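Local coordinates for putative lipoprotein (Bacteroides thetaiotaomicron, PDB 4Q1Z), which is of unknown function but is probably a cell-envelope lipoprotein, built from two beta-rich domains and belonging to the DUF4876 family, at residues L108-P120 / W335-R347. Residues are numbered along the deposited sequence; the frame is centred on the assembly and turned at random.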
loop_
_atom_site.group_PDB
_atom_site.type_symbol
_atom_site.label_atom_id
_atom_site.label_comp_id
_atom_site.label_asym_id
_atom_site.label_seq_id
_atom_site.Cartn_x
_atom_site.Cartn_y
_atom_site.Cartn_z
ATOM N N LEU A 108 -1.519 -0.704 4.553
ATOM C CA LEU A 108 -1.872 -1.188 3.221
ATOM C C LEU A 108 -1.386 -0.210 2.196
ATOM O O LEU A 108 -1.934 0.889 2.065
ATOM C CB LEU A 108 -3.383 -1.425 3.138
ATOM C CG LEU A 108 -3.903 -2.041 1.843
ATOM C CD1 LEU A 108 -3.440 -3.466 1.689
ATOM C CD2 LEU A 108 -5.403 -1.845 1.729
ATOM N N ILE A 109 -0.317 -0.591 1.484
ATOM C CA ILE A 109 0.352 0.340 0.560
ATOM C C ILE A 109 0.461 -0.174 -0.879
ATOM O O ILE A 109 0.301 -1.373 -1.141
ATOM C CB ILE A 109 1.770 0.747 1.115
ATOM C CG1 ILE A 109 2.651 -0.444 1.588
ATOM C CG2 ILE A 109 1.641 1.770 2.231
ATOM C CD1 ILE A 109 3.507 -1.212 0.510
ATOM N N PHE A 110 0.747 0.770 -1.804
ATOM C CA PHE A 110 1.051 0.550 -3.228
ATOM C C PHE A 110 2.474 0.030 -3.285
ATOM O O PHE A 110 3.404 0.774 -2.965
ATOM C CB PHE A 110 0.914 1.871 -4.024
ATOM C CG PHE A 110 -0.490 2.245 -4.457
ATOM C CD1 PHE A 110 -1.135 1.545 -5.480
ATOM C CD2 PHE A 110 -1.139 3.343 -3.898
ATOM C CE1 PHE A 110 -2.427 1.904 -5.888
ATOM C CE2 PHE A 110 -2.427 3.697 -4.304
ATOM C CZ PHE A 110 -3.066 2.974 -5.292
ATOM N N LYS A 111 2.654 -1.246 -3.598
ATOM C CA LYS A 111 3.989 -1.873 -3.617
ATOM C C LYS A 111 4.748 -1.626 -4.966
ATOM O O LYS A 111 5.955 -1.359 -4.986
ATOM C CB LYS A 111 3.830 -3.384 -3.345
ATOM C CG LYS A 111 5.121 -4.141 -3.144
ATOM C CD LYS A 111 4.830 -5.600 -2.838
ATOM C CE LYS A 111 5.930 -6.518 -3.288
ATOM N NZ LYS A 111 6.128 -6.464 -4.751
ATOM N N GLU A 112 4.034 -1.806 -6.081
ATOM C CA GLU A 112 4.559 -1.685 -7.429
ATOM C C GLU A 112 3.455 -1.166 -8.305
ATOM O O GLU A 112 2.312 -1.609 -8.144
ATOM C CB GLU A 112 5.074 -3.059 -7.923
ATOM C CG GLU A 112 5.668 -3.051 -9.331
ATOM C CD GLU A 112 7.034 -3.700 -9.486
ATOM O OE1 GLU A 112 7.512 -4.341 -8.522
ATOM O OE2 GLU A 112 7.638 -3.540 -10.570
ATOM N N ILE A 113 3.791 -0.217 -9.223
ATOM C CA ILE A 113 2.865 0.395 -10.184
ATOM C C ILE A 113 3.528 0.490 -11.578
ATOM O O ILE A 113 4.663 0.969 -11.701
ATOM C CB ILE A 113 2.353 1.810 -9.695
ATOM C CG1 ILE A 113 1.724 1.753 -8.270
ATOM C CG2 ILE A 113 1.379 2.427 -10.719
ATOM C CD1 ILE A 113 1.428 3.124 -7.584
ATOM N N TYR A 114 2.804 0.044 -12.629
ATOM C CA TYR A 114 3.267 0.135 -14.013
ATOM C C TYR A 114 2.166 0.805 -14.820
ATOM O O TYR A 114 1.050 0.305 -14.843
ATOM C CB TYR A 114 3.671 -1.238 -14.540
ATOM C CG TYR A 114 3.945 -1.300 -16.027
ATOM C CD1 TYR A 114 4.822 -0.399 -16.639
ATOM C CD2 TYR A 114 3.395 -2.307 -16.811
ATOM C CE1 TYR A 114 5.110 -0.484 -18.001
ATOM C CE2 TYR A 114 3.663 -2.388 -18.170
ATOM C CZ TYR A 114 4.508 -1.467 -18.763
ATOM O OH TYR A 114 4.760 -1.563 -20.107
ATOM N N TYR A 115 2.459 1.980 -15.422
ATOM C CA TYR A 115 1.453 2.828 -16.092
ATOM C C TYR A 115 1.798 3.402 -17.484
ATOM O O TYR A 115 0.889 3.918 -18.146
ATOM C CB TYR A 115 1.164 4.058 -15.185
ATOM C CG TYR A 115 2.376 4.923 -14.862
ATOM C CD1 TYR A 115 2.845 5.872 -15.771
ATOM C CD2 TYR A 115 3.019 4.831 -13.626
ATOM C CE1 TYR A 115 3.979 6.635 -15.501
ATOM C CE2 TYR A 115 4.134 5.616 -13.330
ATOM C CZ TYR A 115 4.604 6.528 -14.269
ATOM O OH TYR A 115 5.695 7.325 -14.009
ATOM N N CYS A 116 3.075 3.420 -17.890
ATOM C CA CYS A 116 3.450 4.192 -19.081
ATOM C C CYS A 116 3.219 3.462 -20.429
ATOM O O CYS A 116 3.414 4.066 -21.501
ATOM C CB CYS A 116 4.881 4.703 -18.962
ATOM S SG CYS A 116 6.131 3.409 -19.129
ATOM N N GLY A 117 2.804 2.204 -20.374
ATOM C CA GLY A 117 2.640 1.443 -21.596
ATOM C C GLY A 117 3.977 0.962 -22.131
ATOM O O GLY A 117 5.039 1.256 -21.556
ATOM N N SER A 118 3.936 0.188 -23.219
ATOM C CA SER A 118 5.131 -0.366 -23.844
ATOM C C SER A 118 5.033 -0.247 -25.367
ATOM O O SER A 118 4.005 0.207 -25.873
ATOM C CB SER A 118 5.319 -1.816 -23.415
ATOM O OG SER A 118 4.112 -2.542 -23.559
ATOM N N ARG A 119 6.115 -0.612 -26.090
ATOM C CA ARG A 119 6.150 -0.533 -27.549
ATOM C C ARG A 119 6.279 -1.908 -28.199
ATOM O O ARG A 119 7.317 -2.557 -28.016
ATOM C CB ARG A 119 7.320 0.344 -28.024
ATOM C CG ARG A 119 7.133 1.836 -27.818
ATOM C CD ARG A 119 8.478 2.539 -27.850
ATOM N NE ARG A 119 8.386 3.948 -27.467
ATOM C CZ ARG A 119 8.167 4.947 -28.320
ATOM N NH1 ARG A 119 8.006 4.702 -29.617
ATOM N NH2 ARG A 119 8.094 6.197 -27.880
ATOM N N PRO A 120 5.293 -2.375 -29.010
ATOM C CA PRO A 120 5.487 -3.654 -29.707
ATOM C C PRO A 120 6.482 -3.476 -30.847
ATOM O O PRO A 120 6.575 -2.378 -31.412
ATOM C CB PRO A 120 4.077 -4.011 -30.211
ATOM C CG PRO A 120 3.149 -2.995 -29.633
ATOM C CD PRO A 120 3.986 -1.786 -29.365
ATOM N N TRP A 335 8.441 9.154 -11.085
ATOM C CA TRP A 335 8.364 9.195 -12.558
ATOM C C TRP A 335 9.203 8.091 -13.172
ATOM O O TRP A 335 9.946 7.415 -12.462
ATOM C CB TRP A 335 8.863 10.584 -13.096
ATOM C CG TRP A 335 10.323 10.856 -12.827
ATOM C CD1 TRP A 335 11.382 10.500 -13.615
ATOM C CD2 TRP A 335 10.887 11.426 -11.630
ATOM N NE1 TRP A 335 12.570 10.822 -12.992
ATOM C CE2 TRP A 335 12.298 11.395 -11.774
ATOM C CE3 TRP A 335 10.338 11.960 -10.450
ATOM C CZ2 TRP A 335 13.168 11.919 -10.796
ATOM C CZ3 TRP A 335 11.198 12.442 -9.466
ATOM C CH2 TRP A 335 12.594 12.442 -9.653
ATOM N N VAL A 336 9.099 7.928 -14.505
ATOM C CA VAL A 336 9.891 6.986 -15.293
ATOM C C VAL A 336 10.520 7.788 -16.439
ATOM O O VAL A 336 11.395 7.289 -17.149
ATOM C CB VAL A 336 9.152 5.712 -15.770
ATOM C CG1 VAL A 336 8.745 4.855 -14.592
ATOM C CG2 VAL A 336 7.969 6.035 -16.674
ATOM N N GLY A 337 10.079 9.034 -16.576
ATOM C CA GLY A 337 10.633 10.007 -17.505
ATOM C C GLY A 337 10.302 9.866 -18.962
ATOM O O GLY A 337 10.749 10.677 -19.759
ATOM N N ALA A 338 9.529 8.860 -19.323
ATOM C CA ALA A 338 9.124 8.653 -20.712
ATOM C C ALA A 338 7.842 7.865 -20.802
ATOM O O ALA A 338 7.501 7.135 -19.873
ATOM C CB ALA A 338 10.220 7.925 -21.473
ATOM N N THR A 339 7.131 8.014 -21.928
ATOM C CA THR A 339 5.950 7.228 -22.210
ATOM C C THR A 339 6.377 6.036 -23.068
ATOM O O THR A 339 7.330 6.134 -23.859
ATOM C CB THR A 339 4.837 8.054 -22.873
ATOM O OG1 THR A 339 5.229 8.519 -24.171
ATOM C CG2 THR A 339 4.351 9.181 -21.998
ATOM N N TYR A 340 5.689 4.933 -22.868
ATOM C CA TYR A 340 5.848 3.733 -23.649
ATOM C C TYR A 340 7.251 3.193 -23.646
ATOM O O TYR A 340 7.744 2.789 -24.659
ATOM C CB TYR A 340 5.321 3.935 -25.066
ATOM C CG TYR A 340 3.872 4.308 -25.098
ATOM C CD1 TYR A 340 2.891 3.375 -24.891
ATOM C CD2 TYR A 340 3.491 5.597 -25.291
ATOM C CE1 TYR A 340 1.566 3.725 -24.897
ATOM C CE2 TYR A 340 2.174 5.952 -25.299
ATOM C CZ TYR A 340 1.221 5.012 -25.095
ATOM O OH TYR A 340 -0.079 5.385 -25.116
ATOM N N CYS A 341 7.872 3.169 -22.477
ATOM C CA CYS A 341 9.234 2.666 -22.317
ATOM C C CYS A 341 9.269 1.313 -21.589
ATOM O O CYS A 341 10.339 0.702 -21.491
ATOM C CB CYS A 341 10.145 3.695 -21.648
ATOM S SG CYS A 341 9.667 4.153 -19.974
ATOM N N GLY A 342 8.100 0.841 -21.152
ATOM C CA GLY A 342 7.927 -0.442 -20.482
ATOM C C GLY A 342 8.590 -0.520 -19.132
ATOM O O GLY A 342 9.048 -1.591 -18.743
ATOM N N LEU A 343 8.678 0.620 -18.427
ATOM C CA LEU A 343 9.295 0.724 -17.108
ATOM C C LEU A 343 8.297 1.254 -16.091
ATOM O O LEU A 343 7.424 2.081 -16.404
ATOM C CB LEU A 343 10.554 1.619 -17.133
ATOM C CG LEU A 343 11.666 1.268 -18.154
ATOM C CD1 LEU A 343 12.802 2.266 -18.083
ATOM C CD2 LEU A 343 12.198 -0.150 -17.973
ATOM N N GLY A 344 8.440 0.769 -14.866
ATOM C CA GLY A 344 7.564 1.174 -13.788
ATOM C C GLY A 344 8.294 1.728 -12.591
ATOM O O GLY A 344 9.444 2.169 -12.688
ATOM N N ILE A 345 7.592 1.708 -11.455
ATOM C CA ILE A 345 8.046 2.197 -10.158
ATOM C C ILE A 345 7.794 1.084 -9.115
ATOM O O ILE A 345 6.811 0.343 -9.193
ATOM C CB ILE A 345 7.374 3.569 -9.784
ATOM C CG1 ILE A 345 5.825 3.479 -9.761
ATOM C CG2 ILE A 345 7.879 4.734 -10.698
ATOM C CD1 ILE A 345 5.111 4.508 -8.987
ATOM N N ALA A 346 8.714 0.937 -8.178
ATOM C CA ALA A 346 8.610 -0.088 -7.158
ATOM C C ALA A 346 8.957 0.508 -5.785
ATOM O O ALA A 346 9.955 1.204 -5.659
ATOM C CB ALA A 346 9.534 -1.259 -7.508
ATOM N N ARG A 347 8.123 0.264 -4.771
ATOM C CA ARG A 347 8.358 0.771 -3.410
ATOM C C ARG A 347 9.594 0.106 -2.810
ATOM O O ARG A 347 9.799 -1.102 -2.990
ATOM C CB ARG A 347 7.128 0.523 -2.540
ATOM C CG ARG A 347 7.056 1.322 -1.269
ATOM C CD ARG A 347 5.607 1.607 -0.883
ATOM N NE ARG A 347 5.559 2.949 -0.321
ATOM C CZ ARG A 347 4.629 3.852 -0.555
ATOM N NH1 ARG A 347 3.565 3.543 -1.274
ATOM N NH2 ARG A 347 4.742 5.067 -0.056
HETATM O O HOH W 1 6.661 9.124 -15.766
HETATM O O HOH W 2 5.103 3.337 -15.442
#
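Ile113 and Ile345 form an antiparallel hydrogen-bonded pair, Ile113 N to Ile345 O at 3.1 Å and Ile345 N to Ile113 O at 3.0 Å, and Arg347 N continues the pairing onto Lys111 O. The side chains of this pair lie next to each other and point the same way, Ile345 CG1 sitting 3.9 Å from Ile113 CB. With CG anti to the backbone N (chi1 -163°) and the chain bent further out, Arg347 swings its guanidinium back along strand 108-114, where NH1 donates in plane to a lone pair of Phe110 O at 3.2 Å. The same guanidinium forms salt bridges through NH1 with Asp309 and through NH2 with Asp370 and Asp377; a leucine here would probably leave these carboxylates without this countercharge and Phe110 O without this donor. Beyond the strands, Cys116 O accepts from Tyr340 N at 2.8 Å while lying over one face of the Tyr340 ring, and Gly117 O takes Gly342 N. The phenol of Tyr115 reaches Val336 N through a water bound to its OH; a second water sits over its ring, 3.0 Å above the plane, and links Tyr115 N to Leu343 O. In the large mixed sheet, strand 131-136 flanks 108-114, with a classic bulge at Lys111 and Glu112 opposite Glu133, and strand 378-382 flanks 344-347, while Val311 of strand 307-312 packs on both isoleucines.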